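Dual specificity protein phosphatase 8 (Homo sapiens, PDB 4JMK) probably dephosphorylates phosphotyrosine, phosphoserine and phosphothreonine in proteins and restrains MAP kinases, this piece being its catalytic phosphatase domain. Local coordinates at residues S70-D75 against I98-Y102. The protein carries 1 engineered substitution. Residues are numbered along the deposited sequence; the frame is centred on the assembly and turned at random.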
ATOM      1  N   SER A  70       1.676  -0.332   8.054  1.00 16.94           N
ATOM      2  CA  SER A  70       1.568  -0.890   6.699  1.00 12.27           C
ATOM      3  C   SER A  70       2.941  -0.991   6.040  1.00 16.17           C
ATOM      4  O   SER A  70       3.296  -2.006   5.440  1.00 15.69           O
ATOM      5  CB  SER A  70       0.677   0.019   5.842  1.00 17.53           C
ATOM      6  OG  SER A  70      -0.637   0.115   6.366  1.00 18.46           O
ATOM      7  N   ILE A  71       3.730   0.067   6.162  1.00 15.21           N
ATOM      8  CA  ILE A  71       5.086   0.061   5.628  1.00 19.04           C
ATOM      9  C   ILE A  71       5.967  -1.011   6.294  1.00 18.38           C
ATOM     10  O   ILE A  71       6.710  -1.724   5.613  1.00 18.15           O
ATOM     11  CB  ILE A  71       5.681   1.484   5.719  1.00 15.63           C
ATOM     12  CG1 ILE A  71       4.937   2.396   4.737  1.00 19.67           C
ATOM     13  CG2 ILE A  71       7.184   1.506   5.441  1.00 17.53           C
ATOM     14  CD1 ILE A  71       5.276   3.887   4.887  1.00 21.30           C
ATOM     15  N   GLU A  72       5.881  -1.128   7.614  1.00 17.53           N
ATOM     16  CA  GLU A  72       6.576  -2.185   8.353  1.00 20.62           C
ATOM     17  C   GLU A  72       6.213  -3.592   7.826  1.00 20.06           C
ATOM     18  O   GLU A  72       7.088  -4.447   7.636  1.00 17.16           O
ATOM     19  CB  GLU A  72       6.222  -2.058   9.844  1.00 23.27           C
ATOM     20  CG  GLU A  72       6.825  -3.114  10.755  1.00 32.10           C
ATOM     21  CD  GLU A  72       6.185  -3.126  12.146  1.00 46.80           C
ATOM     22  OE1 GLU A  72       6.858  -2.725  13.120  1.00 51.91           O
ATOM     23  OE2 GLU A  72       5.010  -3.546  12.268  1.00 43.41           O
ATOM     24  N   PHE A  73       4.924  -3.821   7.585  1.00 18.71           N
ATOM     25  CA  PHE A  73       4.455  -5.095   7.043  1.00 17.94           C
ATOM     26  C   PHE A  73       5.085  -5.382   5.680  1.00 16.92           C
ATOM     27  O   PHE A  73       5.549  -6.504   5.415  1.00 17.64           O
ATOM     28  CB  PHE A  73       2.925  -5.077   6.929  1.00 19.06           C
ATOM     29  CG  PHE A  73       2.323  -6.380   6.430  1.00 17.14           C
ATOM     30  CD1 PHE A  73       2.269  -7.505   7.254  1.00 20.66           C
ATOM     31  CD2 PHE A  73       1.799  -6.467   5.147  1.00 17.98           C
ATOM     32  CE1 PHE A  73       1.708  -8.704   6.797  1.00 19.50           C
ATOM     33  CE2 PHE A  73       1.242  -7.657   4.675  1.00 16.80           C
ATOM     34  CZ  PHE A  73       1.187  -8.784   5.511  1.00 17.38           C
ATOM     35  N   ILE A  74       5.079  -4.380   4.804  1.00 16.45           N
ATOM     36  CA  ILE A  74       5.666  -4.544   3.474  1.00 12.24           C
ATOM     37  C   ILE A  74       7.154  -4.843   3.598  1.00 18.81           C
ATOM     38  O   ILE A  74       7.678  -5.704   2.876  1.00 18.12           O
ATOM     39  CB  ILE A  74       5.423  -3.299   2.578  1.00 15.24           C
ATOM     40  CG1 ILE A  74       3.924  -3.171   2.253  1.00 16.04           C
ATOM     41  CG2 ILE A  74       6.270  -3.364   1.284  1.00 14.07           C
ATOM     42  CD1 ILE A  74       3.534  -1.807   1.710  1.00 15.92           C
ATOM     43  N   ASP A  75       7.836  -4.170   4.524  1.00 14.71           N
ATOM     44  CA  ASP A  75       9.258  -4.467   4.741  1.00 11.14           C
ATOM     45  C   ASP A  75       9.512  -5.846   5.372  1.00 17.21           C
ATOM     46  O   ASP A  75      10.585  -6.431   5.183  1.00 16.79           O
ATOM     47  CB  ASP A  75       9.925  -3.350   5.549  1.00 15.19           C
ATOM     48  CG  ASP A  75      10.153  -2.100   4.713  1.00 19.79           C
ATOM     49  OD1 ASP A  75      10.417  -2.245   3.495  1.00 20.88           O
ATOM     50  OD2 ASP A  75      10.074  -0.981   5.268  1.00 22.55           O
ATOM     51  N   ILE A  98      -1.583   3.648   0.121  1.00 14.93           N
ATOM     52  CA  ILE A  98      -0.562   2.947   0.908  1.00 13.87           C
ATOM     53  C   ILE A  98       0.713   2.704   0.103  1.00 15.90           C
ATOM     54  O   ILE A  98       1.822   2.963   0.596  1.00 14.21           O
ATOM     55  CB  ILE A  98      -1.119   1.647   1.513  1.00 15.93           C
ATOM     56  CG1 ILE A  98      -2.132   2.004   2.604  1.00 18.60           C
ATOM     57  CG2 ILE A  98       0.016   0.758   2.095  1.00 12.56           C
ATOM     58  CD1 ILE A  98      -2.965   0.820   3.117  1.00 22.85           C
ATOM     59  N   ALA A  99       0.564   2.239  -1.139  1.00 15.96           N
ATOM     60  CA  ALA A  99       1.715   2.033  -2.023  1.00 14.99           C
ATOM     61  C   ALA A  99       2.497   3.323  -2.225  1.00 11.76           C
ATOM     62  O   ALA A  99       3.742   3.313  -2.226  1.00 12.24           O
ATOM     63  CB  ALA A  99       1.260   1.484  -3.367  1.00 14.26           C
ATOM     64  N   ILE A 100       1.778   4.428  -2.410  1.00 14.47           N
ATOM     65  CA  ILE A 100       2.438   5.730  -2.606  1.00 14.19           C
ATOM     66  C   ILE A 100       3.229   6.110  -1.367  1.00 14.60           C
ATOM     67  O   ILE A 100       4.382   6.517  -1.476  1.00 13.55           O
ATOM     68  CB  ILE A 100       1.432   6.854  -2.980  1.00 15.29           C
ATOM     69  CG1 ILE A 100       0.806   6.537  -4.340  1.00 13.06           C
ATOM     70  CG2 ILE A 100       2.141   8.214  -3.050  1.00 12.71           C
ATOM     71  CD1 ILE A 100      -0.483   7.299  -4.644  1.00 12.23           C
ATOM     72  N   ALA A 101       2.622   5.976  -0.190  1.00 19.00           N
ATOM     73  CA  ALA A 101       3.336   6.275   1.055  1.00 17.94           C
ATOM     74  C   ALA A 101       4.588   5.405   1.221  1.00 17.53           C
ATOM     75  O   ALA A 101       5.619   5.870   1.715  1.00 14.91           O
ATOM     76  CB  ALA A 101       2.403   6.117   2.258  1.00 17.86           C
ATOM     77  N   TYR A 102       4.503   4.137   0.828  1.00 14.31           N
ATOM     78  CA  TYR A 102       5.653   3.253   0.964  1.00 12.78           C
ATOM     79  C   TYR A 102       6.838   3.756   0.141  1.00 15.97           C
ATOM     80  O   TYR A 102       7.988   3.731   0.594  1.00 13.76           O
ATOM     81  CB  TYR A 102       5.300   1.819   0.545  1.00 14.47           C
ATOM     82  CG  TYR A 102       6.492   0.902   0.664  1.00 18.96           C
ATOM     83  CD1 TYR A 102       6.838   0.338   1.888  1.00 13.61           C
ATOM     84  CD2 TYR A 102       7.292   0.623  -0.436  1.00 15.70           C
ATOM     85  CE1 TYR A 102       7.958  -0.491   2.003  1.00 12.86           C
ATOM     86  CE2 TYR A 102       8.406  -0.203  -0.329  1.00 14.42           C
ATOM     87  CZ  TYR A 102       8.724  -0.753   0.892  1.00 16.85           C
ATOM     88  OH  TYR A 102       9.825  -1.567   1.001  1.00 15.05           O
TER
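Tyr102 packs its ring against Ile71 and Ile74 and ends on the carboxylate of Asp75. CG stands anti to the backbone N (chi1 179°), which sends the ring from helix 94-107 across to helix 67-79. The axes of segments 70-75 and 98-102 come within 10.1 Å and are 75° apart, a steep crossing.

The apolar part centres on this ring. Ile74 CG2 lies over one face, 3.7 Å from the Tyr102 ring centroid, in a CH-pi contact displaced toward the rim. Ile71 CG2 reaches Tyr102 CD1 obliquely at 3.8 Å. Ile71 CD1 approaches Ala101 CB loosely, at 4.5 Å. Ile98 CG2 touches Ser70 CB at 3.9 Å and, more loosely, Ile74 CD1 at 4.4 Å. Ile98 lies about 8 Å, side chain to side chain, from Ser88, the changed residue at the predicted phosphocysteine position.

One polar bond joins the segments. Tyr102 OH donates to Asp75 OD1 at 2.7 Å, on the syn side and 26° out of the carboxylate plane. The same hydroxyl is also hydrogen-bonded to His9 NE2. Ser70 OG is hydrogen-bonded to Trp66 O, just ahead of helix 67-79.

A phenylalanine here would keep the ring but would probably leave Asp75 and His9 without their shared hydroxyl partner. In this cysteine-based phosphatase fold, helix 94-107 follows the phosphate-binding loop carrying Ser88. Isoleucines and one ring pack it on helix 67-79, while Asp75 and, from outside, His9 hold the phenol oxygen.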